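Local coordinates for protein epsin 1 (Danio rerio, PDB 5LP0) that probably binds membranes rich in phosphatidylinositol 4,5-bisphosphate through its ENTH domain, bends them and helps form clathrin-coated invaginations during receptor-mediated endocytosis, at residues 44-52 / 65-73; 88-98 / 111-122. All blocks are in the same frame, centred on the assembly; numbering follows the deposited sequence.

Overall arrangement
The two contacts follow one another along the chain: contact 1 is complete before contact 2 begins. Contact 1 pairs helix 38-51 with helix 59-75, its centre about 3 Å from the centre of the chain. Contact 2 joins the short helix 89-92 and the turns after it to helix 108-122, its centre about 11 Å from the centre of the chain. The two contact centres lie about 12 Å apart, and residues of the two contacts touch. Met-66 of contact 1 reaches Val-111 and Ala-115 of contact 2, and Leu-52 meets Leu-94. Both belong to the all-helical ENTH domain, where helices 59-75 and 108-122 pack on each other. Arg-51, which probably binds the inositol lipid, belongs to contact 1, so the predicted lipid site borders the buried helix packing.

Contact 1 of 2, residues 44-52 / 65-73; sequences IMSMVWKRL and AMTLMEYLI
Helices 44-51 and 65-73 run roughly antiparallel, at 143° between their directions, with axes 9.6 Å apart and the closest CA pair at Val-48 and Ala-65. The contact is apolar and centres on Met-69. Its CG lies anti to the backbone N (chi1 -167°), and bends at chi2 and chi3 carry the terminal methyl into the group formed by Met-45, Val-48 and Trp-49. Met-69 CE sits over one face of the Trp-49 indole, 3.8 Å from the centre of the six-membered ring and 13° off its normal. This is a CH-pi contact, and the sulfur stands farther out above the ring in a Met-aromatic arrangement. The same CE presses closely on Val-48, 3.3 Å from CG1. Met-45 crosses Met-69 at about a right angle, and their CE methyls are 3.6 Å apart. The other branch of Val-48 turns to Leu-68, with CG2 3.9 Å from CD2. Farther along, Ile-44 CG2 meets Leu-72 CD1 at the same distance. At the other end Leu-52 CD2 touches both Ala-65 CB and Met-66 CG, the latter at a tight 3.4 Å. Ala-65 CB also touches Arg-51 CB at 3.8 Å. The Arg-51 chain then leads away, and its NH1 hydrogen-bonds Thr-16 OG1. The Arg-51 side chain lies beside those of Arg-13 and His-61, which, like Arg-51, probably bind the inositol lipid. The pair thus packs apolar side chains at the centre of the ENTH domain, next to that site. Helix 78-86 closes over Met-45, Met-69 and Leu-72, and its Gln-83 accepts a bond from Trp-49 NE1. Helices 8-15 and 25-34 both meet Ile-44, while helix 108-122 packs on Met-66 and Ile-73.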
loop_
_atom_site.group_PDB
_atom_site.type_symbol
_atom_site.label_atom_id
_atom_site.label_comp_id
_atom_site.label_asym_id
_atom_site.label_seq_id
_atom_site.Cartn_x
_atom_site.Cartn_y
_atom_site.Cartn_z
ATOM N N ILE A 44 7.957 -1.620 -7.478
ATOM C CA ILE A 44 7.015 -0.986 -6.559
ATOM C C ILE A 44 6.397 -2.082 -5.716
ATOM O O ILE A 44 6.415 -2.024 -4.494
ATOM C CB ILE A 44 5.930 -0.220 -7.340
ATOM C CG1 ILE A 44 6.524 1.070 -7.877
ATOM C CG2 ILE A 44 4.680 0.079 -6.444
ATOM C CD1 ILE A 44 5.704 1.713 -8.978
ATOM N N MET A 45 5.912 -3.120 -6.348
ATOM C CA MET A 45 5.175 -4.139 -5.649
ATOM C C MET A 45 6.099 -4.885 -4.705
ATOM O O MET A 45 5.715 -5.182 -3.566
ATOM C CB MET A 45 4.512 -5.091 -6.626
ATOM C CG MET A 45 3.401 -4.415 -7.413
ATOM S SD MET A 45 2.010 -3.717 -6.477
ATOM C CE MET A 45 1.156 -5.217 -5.969
ATOM N N SER A 46 7.330 -5.146 -5.114
ATOM C CA SER A 46 8.242 -5.856 -4.237
ATOM C C SER A 46 8.441 -5.048 -2.958
ATOM O O SER A 46 8.389 -5.608 -1.837
ATOM C CB SER A 46 9.582 -6.081 -4.940
ATOM O OG SER A 46 10.481 -6.678 -4.038
ATOM N N MET A 47 8.687 -3.747 -3.111
ATOM C CA MET A 47 8.907 -2.899 -1.949
ATOM C C MET A 47 7.662 -2.799 -1.065
ATOM O O MET A 47 7.756 -2.782 0.159
ATOM C CB MET A 47 9.401 -1.519 -2.383
ATOM C CG MET A 47 9.960 -0.704 -1.218
ATOM S SD MET A 47 11.470 -1.454 -0.530
ATOM C CE MET A 47 11.069 -1.620 1.209
ATOM N N VAL A 48 6.478 -2.764 -1.648
ATOM C CA VAL A 48 5.267 -2.682 -0.853
ATOM C C VAL A 48 5.090 -3.955 -0.037
ATOM O O VAL A 48 4.789 -3.882 1.170
ATOM C CB VAL A 48 4.012 -2.380 -1.723
ATOM C CG1 VAL A 48 2.758 -2.395 -0.849
ATOM C CG2 VAL A 48 4.113 -1.009 -2.410
ATOM N N TRP A 49 5.255 -5.122 -0.636
ATOM C CA TRP A 49 5.147 -6.390 0.087
ATOM C C TRP A 49 6.187 -6.493 1.194
ATOM O O TRP A 49 5.879 -7.006 2.289
ATOM C CB TRP A 49 5.235 -7.605 -0.853
ATOM C CG TRP A 49 4.107 -7.726 -1.857
ATOM C CD1 TRP A 49 4.230 -7.749 -3.220
ATOM C CD2 TRP A 49 2.700 -7.863 -1.582
ATOM N NE1 TRP A 49 2.997 -7.873 -3.795
ATOM C CE2 TRP A 49 2.038 -7.939 -2.822
ATOM C CE3 TRP A 49 1.941 -7.930 -0.408
ATOM C CZ2 TRP A 49 0.643 -8.066 -2.930
ATOM C CZ3 TRP A 49 0.565 -8.052 -0.505
ATOM C CH2 TRP A 49 -0.076 -8.128 -1.764
ATOM N N LYS A 50 7.385 -5.964 0.968
ATOM C CA LYS A 50 8.393 -5.944 2.020
ATOM C C LYS A 50 7.927 -5.098 3.198
ATOM O O LYS A 50 8.020 -5.525 4.349
ATOM C CB LYS A 50 9.706 -5.399 1.491
ATOM C CG LYS A 50 10.471 -6.391 0.608
ATOM C CD LYS A 50 11.788 -5.798 0.091
ATOM C CE LYS A 50 12.516 -6.758 -0.880
ATOM N NZ LYS A 50 13.686 -6.087 -1.501
ATOM N N ARG A 51 7.397 -3.907 2.939
ATOM C CA ARG A 51 6.962 -3.032 4.016
ATOM C C ARG A 51 5.770 -3.656 4.751
ATOM O O ARG A 51 5.657 -3.530 5.965
ATOM C CB ARG A 51 6.621 -1.641 3.462
ATOM C CG ARG A 51 7.880 -0.838 3.031
ATOM C CD ARG A 51 8.519 -0.215 4.278
ATOM N NE ARG A 51 9.966 0.070 4.264
ATOM C CZ ARG A 51 10.506 1.288 4.208
ATOM N NH1 ARG A 51 9.751 2.358 4.035
ATOM N NH2 ARG A 51 11.824 1.441 4.270
ATOM N N LEU A 52 4.925 -4.388 4.031
ATOM C CA LEU A 52 3.783 -5.075 4.619
ATOM C C LEU A 52 4.186 -6.264 5.501
ATOM O O LEU A 52 3.345 -6.803 6.227
ATOM C CB LEU A 52 2.837 -5.570 3.512
ATOM C CG LEU A 52 1.988 -4.496 2.822
ATOM C CD1 LEU A 52 1.278 -5.099 1.631
ATOM C CD2 LEU A 52 0.963 -3.842 3.758
ATOM N N ALA A 65 2.018 1.185 4.166
ATOM C CA ALA A 65 2.044 0.336 2.973
ATOM C C ALA A 65 0.640 -0.099 2.611
ATOM O O ALA A 65 0.334 -0.223 1.415
ATOM C CB ALA A 65 2.960 -0.871 3.168
ATOM N N MET A 66 -0.255 -0.251 3.592
ATOM C CA MET A 66 -1.625 -0.660 3.252
ATOM C C MET A 66 -2.361 0.548 2.668
ATOM O O MET A 66 -3.138 0.402 1.718
ATOM C CB MET A 66 -2.404 -1.205 4.450
ATOM C CG MET A 66 -2.057 -2.637 4.796
ATOM S SD MET A 66 -3.188 -3.359 5.999
ATOM C CE MET A 66 -2.585 -2.478 7.435
ATOM N N THR A 67 -2.105 1.746 3.191
ATOM C CA THR A 67 -2.686 2.955 2.611
ATOM C C THR A 67 -2.219 3.114 1.170
ATOM O O THR A 67 -3.018 3.364 0.273
ATOM C CB THR A 67 -2.312 4.155 3.424
ATOM O OG1 THR A 67 -2.855 3.975 4.738
ATOM C CG2 THR A 67 -2.879 5.432 2.800
ATOM N N LEU A 68 -0.928 2.905 0.933
ATOM C CA LEU A 68 -0.402 2.992 -0.419
ATOM C C LEU A 68 -0.994 1.889 -1.302
ATOM O O LEU A 68 -1.437 2.158 -2.426
ATOM C CB LEU A 68 1.117 2.933 -0.398
ATOM C CG LEU A 68 1.756 2.879 -1.784
ATOM C CD1 LEU A 68 1.442 4.153 -2.570
ATOM C CD2 LEU A 68 3.251 2.693 -1.666
ATOM N N MET A 69 -1.024 0.655 -0.827
ATOM C CA MET A 69 -1.550 -0.426 -1.633
ATOM C C MET A 69 -3.005 -0.151 -1.991
ATOM O O MET A 69 -3.395 -0.347 -3.148
ATOM C CB MET A 69 -1.415 -1.779 -0.937
ATOM C CG MET A 69 -1.669 -2.941 -1.902
ATOM S SD MET A 69 -0.378 -3.099 -3.195
ATOM C CE MET A 69 0.638 -4.384 -2.482
ATOM N N GLU A 70 -3.812 0.319 -1.049
ATOM C CA GLU A 70 -5.189 0.653 -1.351
ATOM C C GLU A 70 -5.272 1.698 -2.465
ATOM O O GLU A 70 -6.057 1.571 -3.421
ATOM C CB GLU A 70 -5.882 1.175 -0.104
ATOM C CG GLU A 70 -7.326 1.577 -0.368
ATOM C CD GLU A 70 -8.022 2.072 0.871
ATOM O OE1 GLU A 70 -7.344 2.400 1.871
ATOM O OE2 GLU A 70 -9.266 2.124 0.851
ATOM N N TYR A 71 -4.477 2.746 -2.340
ATOM C CA TYR A 71 -4.456 3.797 -3.350
ATOM C C TYR A 71 -4.071 3.232 -4.724
ATOM O O TYR A 71 -4.661 3.588 -5.744
ATOM C CB TYR A 71 -3.476 4.890 -2.938
ATOM C CG TYR A 71 -3.454 6.069 -3.888
ATOM C CD1 TYR A 71 -4.258 7.158 -3.666
ATOM C CD2 TYR A 71 -2.631 6.082 -5.001
ATOM C CE1 TYR A 71 -4.232 8.243 -4.503
ATOM C CE2 TYR A 71 -2.617 7.161 -5.872
ATOM C CZ TYR A 71 -3.431 8.232 -5.620
ATOM O OH TYR A 71 -3.432 9.315 -6.461
ATOM N N LEU A 72 -3.083 2.342 -4.775
ATOM C CA LEU A 72 -2.644 1.763 -6.044
ATOM C C LEU A 72 -3.661 0.785 -6.629
ATOM O O LEU A 72 -3.847 0.702 -7.847
ATOM C CB LEU A 72 -1.308 1.063 -5.826
ATOM C CG LEU A 72 -0.125 1.922 -5.389
ATOM C CD1 LEU A 72 1.132 1.048 -5.250
ATOM C CD2 LEU A 72 0.135 3.091 -6.349
ATOM N N ILE A 73 -4.335 0.034 -5.775
ATOM C CA ILE A 73 -5.419 -0.842 -6.205
ATOM C C ILE A 73 -6.506 -0.028 -6.913
ATOM O O ILE A 73 -7.011 -0.444 -7.968
ATOM C CB ILE A 73 -6.033 -1.578 -4.992
ATOM C CG1 ILE A 73 -5.110 -2.713 -4.528
ATOM C CG2 ILE A 73 -7.430 -2.104 -5.300
ATOM C CD1 ILE A 73 -5.357 -3.150 -3.072
#

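Contact 2 of 2, residues 88-98 / 111-122; sequences IYAVQTLKDFQ and VREKAKQLVTLL
Val-91 is a knob set in a hole formed by Ala-115, Leu-118, Val-119 and Leu-122. The side chains of Val-91 and Val-119 pass each other in opposite directions, Val-91 CG1 lying 3.7 Å from Val-119 CG2. Val-91 and Leu-118 cross at about a right angle. Ile-88 extends this apolar seam: its CD1 lies 3.7 Å from Leu-122 CD1. Toward the other end, Leu-94 CB rests on Ala-115 CB at 3.6 Å. The backbones come close here: the CA atoms of Lys-95 and Arg-112 are 4.2 Å apart. Phe-97 and Val-111 meet at a slant, with Phe-97 CB 3.6 Å from Val-111 CG1. In the ENTH domain, an all-helical fold, this contact lays helix 89-92 and the 3-10 turn 93-96 against helix 108-122. That helix also packs on helix 59-75 through Leu-118 and Leu-122, while Val-91 touches Trp-49 of helix 38-51. Arg-112 holds the chain where it leaves the 3-10 turn. A bend at chi3 (-70°) brings its guanidinium edge to the Phe-97 carbonyl. NH1 donates to Phe-97 O over 2.8 Å, nearly straight at 160°, and the bond lies in both the guanidinium and carbonyl planes. The amide of Gln-98 stands almost parallel to the guanidinium, the planes 6° apart, and its NE2 bonds back to Asp-96 O. Arg-112 NH2 makes a salt bridge with Asp-106. A leucine in place of Arg-112 would probably leave Phe-97 O without this donor and the Asp-106 carboxylate without its charged mate. Lys-95 runs across the surface of helix 108-122, its CG 3.8 Å from Ala-115 CB, and one water links Lys-95 NZ to Lys-116 O.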
loop_
_atom_site.group_PDB
_atom_site.type_symbol
_atom_site.label_atom_id
_atom_site.label_comp_id
_atom_site.label_asym_id
_atom_site.label_seq_id
_atom_site.Cartn_x
_atom_site.Cartn_y
_atom_site.Cartn_z
ATOM N N ILE A 88 -3.229 -12.651 -1.513
ATOM C CA ILE A 88 -4.171 -12.167 -0.506
ATOM C C ILE A 88 -3.764 -12.554 0.923
ATOM O O ILE A 88 -4.073 -11.818 1.862
ATOM C CB ILE A 88 -5.609 -12.614 -0.802
ATOM C CG1 ILE A 88 -6.591 -11.862 0.083
ATOM C CG2 ILE A 88 -5.792 -14.109 -0.609
ATOM C CD1 ILE A 88 -6.608 -10.379 -0.199
ATOM N N TYR A 89 -3.087 -13.690 1.097
ATOM C CA TYR A 89 -2.672 -14.120 2.427
ATOM C C TYR A 89 -1.782 -13.075 3.099
ATOM O O TYR A 89 -1.830 -12.909 4.307
ATOM C CB TYR A 89 -1.924 -15.468 2.384
ATOM C CG TYR A 89 -2.652 -16.611 1.708
ATOM C CD1 TYR A 89 -3.995 -16.826 1.912
ATOM C CD2 TYR A 89 -1.961 -17.515 0.912
ATOM C CE1 TYR A 89 -4.657 -17.890 1.294
ATOM C CE2 TYR A 89 -2.609 -18.585 0.290
ATOM C CZ TYR A 89 -3.949 -18.765 0.487
ATOM O OH TYR A 89 -4.595 -19.823 -0.119
ATOM N N ALA A 90 -0.950 -12.387 2.313
ATOM C CA ALA A 90 -0.054 -11.352 2.818
ATOM C C ALA A 90 -0.815 -10.143 3.362
ATOM O O ALA A 90 -0.294 -9.395 4.177
ATOM C CB ALA A 90 0.915 -10.910 1.729
ATOM N N VAL A 91 -2.062 -9.961 2.928
ATOM C CA VAL A 91 -2.919 -8.944 3.542
ATOM C C VAL A 91 -3.727 -9.543 4.719
ATOM O O VAL A 91 -3.801 -8.957 5.795
ATOM C CB VAL A 91 -3.864 -8.315 2.513
ATOM C CG1 VAL A 91 -4.657 -7.162 3.150
ATOM C CG2 VAL A 91 -3.085 -7.830 1.311
ATOM N N GLN A 92 -4.289 -10.729 4.524
ATOM C CA GLN A 92 -5.098 -11.381 5.563
ATOM C C GLN A 92 -4.330 -11.572 6.866
ATOM O O GLN A 92 -4.883 -11.416 7.941
ATOM C CB GLN A 92 -5.611 -12.737 5.064
ATOM C CG GLN A 92 -6.688 -12.613 4.034
ATOM C CD GLN A 92 -7.088 -13.944 3.443
ATOM O OE1 GLN A 92 -6.358 -14.927 3.553
ATOM N NE2 GLN A 92 -8.260 -13.983 2.816
ATOM N N THR A 93 -3.039 -11.882 6.776
ATOM C CA THR A 93 -2.251 -12.135 7.965
ATOM C C THR A 93 -2.218 -10.899 8.852
ATOM O O THR A 93 -2.043 -11.018 10.064
ATOM C CB THR A 93 -0.840 -12.590 7.606
ATOM O OG1 THR A 93 -0.172 -13.010 8.779
ATOM C CG2 THR A 93 0.004 -11.491 6.929
ATOM N N LEU A 94 -2.388 -9.729 8.249
ATOM C CA LEU A 94 -2.283 -8.477 8.984
ATOM C C LEU A 94 -3.478 -8.208 9.903
ATOM O O LEU A 94 -3.409 -7.341 10.777
ATOM C CB LEU A 94 -2.075 -7.314 8.029
ATOM C CG LEU A 94 -0.812 -7.453 7.162
ATOM C CD1 LEU A 94 -0.704 -6.274 6.169
ATOM C CD2 LEU A 94 0.448 -7.574 8.000
ATOM N N LYS A 95 -4.561 -8.959 9.717
ATOM C CA LYS A 95 -5.700 -8.901 10.635
ATOM C C LYS A 95 -5.297 -9.471 11.994
ATOM O O LYS A 95 -6.005 -9.270 12.960
ATOM C CB LYS A 95 -6.900 -9.655 10.055
ATOM C CG LYS A 95 -7.435 -9.010 8.760
ATOM C CD LYS A 95 -8.511 -9.819 8.051
ATOM C CE LYS A 95 -9.729 -9.973 8.920
ATOM N NZ LYS A 95 -10.787 -10.724 8.198
ATOM N N ASP A 96 -4.157 -10.167 12.041
ATOM C CA ASP A 96 -3.601 -10.728 13.278
ATOM C C ASP A 96 -2.414 -9.957 13.829
ATOM O O ASP A 96 -1.816 -10.377 14.822
ATOM C CB ASP A 96 -3.145 -12.180 13.060
ATOM C CG ASP A 96 -4.221 -13.049 12.462
ATOM O OD1 ASP A 96 -5.365 -12.990 12.943
ATOM O OD2 ASP A 96 -3.919 -13.798 11.501
ATOM N N PHE A 97 -2.061 -8.847 13.194
ATOM C CA PHE A 97 -0.868 -8.094 13.564
ATOM C C PHE A 97 -0.976 -7.545 14.978
ATOM O O PHE A 97 -1.994 -6.976 15.335
ATOM C CB PHE A 97 -0.663 -6.955 12.565
ATOM C CG PHE A 97 0.591 -6.161 12.774
ATOM C CD1 PHE A 97 1.723 -6.434 12.031
ATOM C CD2 PHE A 97 0.640 -5.119 13.689
ATOM C CE1 PHE A 97 2.863 -5.697 12.189
ATOM C CE2 PHE A 97 1.805 -4.383 13.846
ATOM C CZ PHE A 97 2.918 -4.696 13.097
ATOM N N GLN A 98 0.084 -7.718 15.765
ATOM C CA GLN A 98 0.137 -7.232 17.149
ATOM C C GLN A 98 1.267 -6.247 17.342
ATOM O O GLN A 98 2.397 -6.503 16.927
ATOM C CB GLN A 98 0.397 -8.387 18.134
ATOM C CG GLN A 98 -0.536 -9.574 18.038
ATOM C CD GLN A 98 -1.976 -9.231 18.362
ATOM O OE1 GLN A 98 -2.271 -8.657 19.406
ATOM N NE2 GLN A 98 -2.885 -9.582 17.457
ATOM N N VAL A 111 -3.614 -1.358 12.459
ATOM C CA VAL A 111 -3.188 -2.265 11.403
ATOM C C VAL A 111 -4.258 -3.314 11.141
ATOM O O VAL A 111 -4.608 -3.577 9.992
ATOM C CB VAL A 111 -1.844 -2.951 11.738
ATOM C CG1 VAL A 111 -1.477 -3.989 10.689
ATOM C CG2 VAL A 111 -0.766 -1.893 11.829
ATOM N N ARG A 112 -4.830 -3.884 12.198
ATOM C CA ARG A 112 -5.782 -4.976 12.043
ATOM C C ARG A 112 -7.041 -4.494 11.359
ATOM O O ARG A 112 -7.585 -5.185 10.488
ATOM C CB ARG A 112 -6.137 -5.600 13.403
ATOM C CG ARG A 112 -4.942 -6.293 14.082
ATOM C CD ARG A 112 -5.337 -7.058 15.340
ATOM N NE ARG A 112 -5.737 -6.244 16.495
ATOM C CZ ARG A 112 -4.911 -5.729 17.404
ATOM N NH1 ARG A 112 -3.595 -5.874 17.302
ATOM N NH2 ARG A 112 -5.411 -5.055 18.442
ATOM N N GLU A 113 -7.497 -3.300 11.720
ATOM C CA GLU A 113 -8.717 -2.772 11.119
ATOM C C GLU A 113 -8.521 -2.390 9.649
ATOM O O GLU A 113 -9.376 -2.695 8.822
ATOM C CB GLU A 113 -9.228 -1.571 11.925
ATOM C CG GLU A 113 -10.416 -0.859 11.301
ATOM C CD GLU A 113 -11.697 -1.664 11.343
ATOM O OE1 GLU A 113 -11.729 -2.729 11.990
ATOM O OE2 GLU A 113 -12.680 -1.207 10.713
ATOM N N LYS A 114 -7.392 -1.742 9.332
ATOM C CA LYS A 114 -7.082 -1.389 7.954
ATOM C C LYS A 114 -6.971 -2.655 7.094
ATOM O O LYS A 114 -7.480 -2.685 5.980
ATOM C CB LYS A 114 -5.820 -0.520 7.901
ATOM C CG LYS A 114 -5.454 -0.034 6.504
ATOM C CD LYS A 114 -4.326 1.006 6.514
ATOM C CE LYS A 114 -4.851 2.385 6.862
ATOM N NZ LYS A 114 -5.700 2.982 5.797
ATOM N N ALA A 115 -6.334 -3.704 7.614
ATOM C CA ALA A 115 -6.236 -4.976 6.913
ATOM C C ALA A 115 -7.623 -5.576 6.661
ATOM O O ALA A 115 -7.908 -6.060 5.578
ATOM C CB ALA A 115 -5.371 -5.959 7.690
ATOM N N LYS A 116 -8.484 -5.568 7.673
ATOM C CA LYS A 116 -9.837 -6.096 7.532
ATOM C C LYS A 116 -10.536 -5.435 6.350
ATOM O O LYS A 116 -11.148 -6.120 5.496
ATOM C CB LYS A 116 -10.617 -5.828 8.816
ATOM C CG LYS A 116 -12.057 -6.275 8.792
ATOM C CD LYS A 116 -12.798 -5.872 10.056
ATOM C CE LYS A 116 -14.238 -6.317 9.983
ATOM N NZ LYS A 116 -14.889 -6.200 11.310
ATOM N N GLN A 117 -10.477 -4.098 6.307
ATOM C CA GLN A 117 -11.147 -3.356 5.238
ATOM C C GLN A 117 -10.538 -3.602 3.862
ATOM O O GLN A 117 -11.258 -3.652 2.856
ATOM C CB GLN A 117 -11.195 -1.856 5.552
ATOM C CG GLN A 117 -11.842 -1.544 6.895
ATOM C CD GLN A 117 -13.282 -1.989 7.013
ATOM O OE1 GLN A 117 -13.971 -2.238 6.024
ATOM N NE2 GLN A 117 -13.767 -2.016 8.232
ATOM N N LEU A 118 -9.221 -3.753 3.806
ATOM C CA LEU A 118 -8.567 -3.963 2.534
ATOM C C LEU A 118 -8.899 -5.345 1.995
ATOM O O LEU A 118 -9.074 -5.519 0.801
ATOM C CB LEU A 118 -7.052 -3.742 2.674
ATOM C CG LEU A 118 -6.149 -3.881 1.452
ATOM C CD1 LEU A 118 -6.675 -3.001 0.351
ATOM C CD2 LEU A 118 -4.709 -3.511 1.785
ATOM N N VAL A 119 -9.036 -6.330 2.876
ATOM C CA VAL A 119 -9.373 -7.674 2.452
ATOM C C VAL A 119 -10.799 -7.700 1.888
ATOM O O VAL A 119 -11.029 -8.294 0.833
ATOM C CB VAL A 119 -9.265 -8.683 3.618
ATOM C CG1 VAL A 119 -9.894 -10.012 3.226
ATOM C CG2 VAL A 119 -7.800 -8.896 4.018
ATOM N N THR A 120 -11.765 -7.059 2.563
ATOM C CA THR A 120 -13.142 -7.065 2.029
ATOM C C THR A 120 -13.226 -6.368 0.665
ATOM O O THR A 120 -13.942 -6.831 -0.234
ATOM C CB THR A 120 -14.202 -6.486 2.994
ATOM O OG1 THR A 120 -14.025 -5.083 3.134
ATOM C CG2 THR A 120 -14.130 -7.146 4.349
ATOM N N LEU A 121 -12.479 -5.280 0.500
ATOM C CA LEU A 121 -12.414 -4.616 -0.797
ATOM C C LEU A 121 -11.868 -5.545 -1.885
ATOM O O LEU A 121 -12.457 -5.668 -2.960
ATOM C CB LEU A 121 -11.527 -3.393 -0.709
ATOM C CG LEU A 121 -11.207 -2.753 -2.058
ATOM C CD1 LEU A 121 -12.479 -2.303 -2.781
ATOM C CD2 LEU A 121 -10.283 -1.613 -1.792
ATOM N N LEU A 122 -10.726 -6.180 -1.620
ATOM C CA LEU A 122 -10.068 -7.019 -2.620
ATOM C C LEU A 122 -10.923 -8.218 -3.049
ATOM O O LEU A 122 -10.832 -8.673 -4.189
ATOM C CB LEU A 122 -8.702 -7.499 -2.116
ATOM C CG LEU A 122 -7.597 -6.450 -2.211
ATOM C CD1 LEU A 122 -6.392 -6.855 -1.396
ATOM C CD2 LEU A 122 -7.236 -6.239 -3.680
HETATM O O HOH W 1 -11.846 -8.757 6.178
#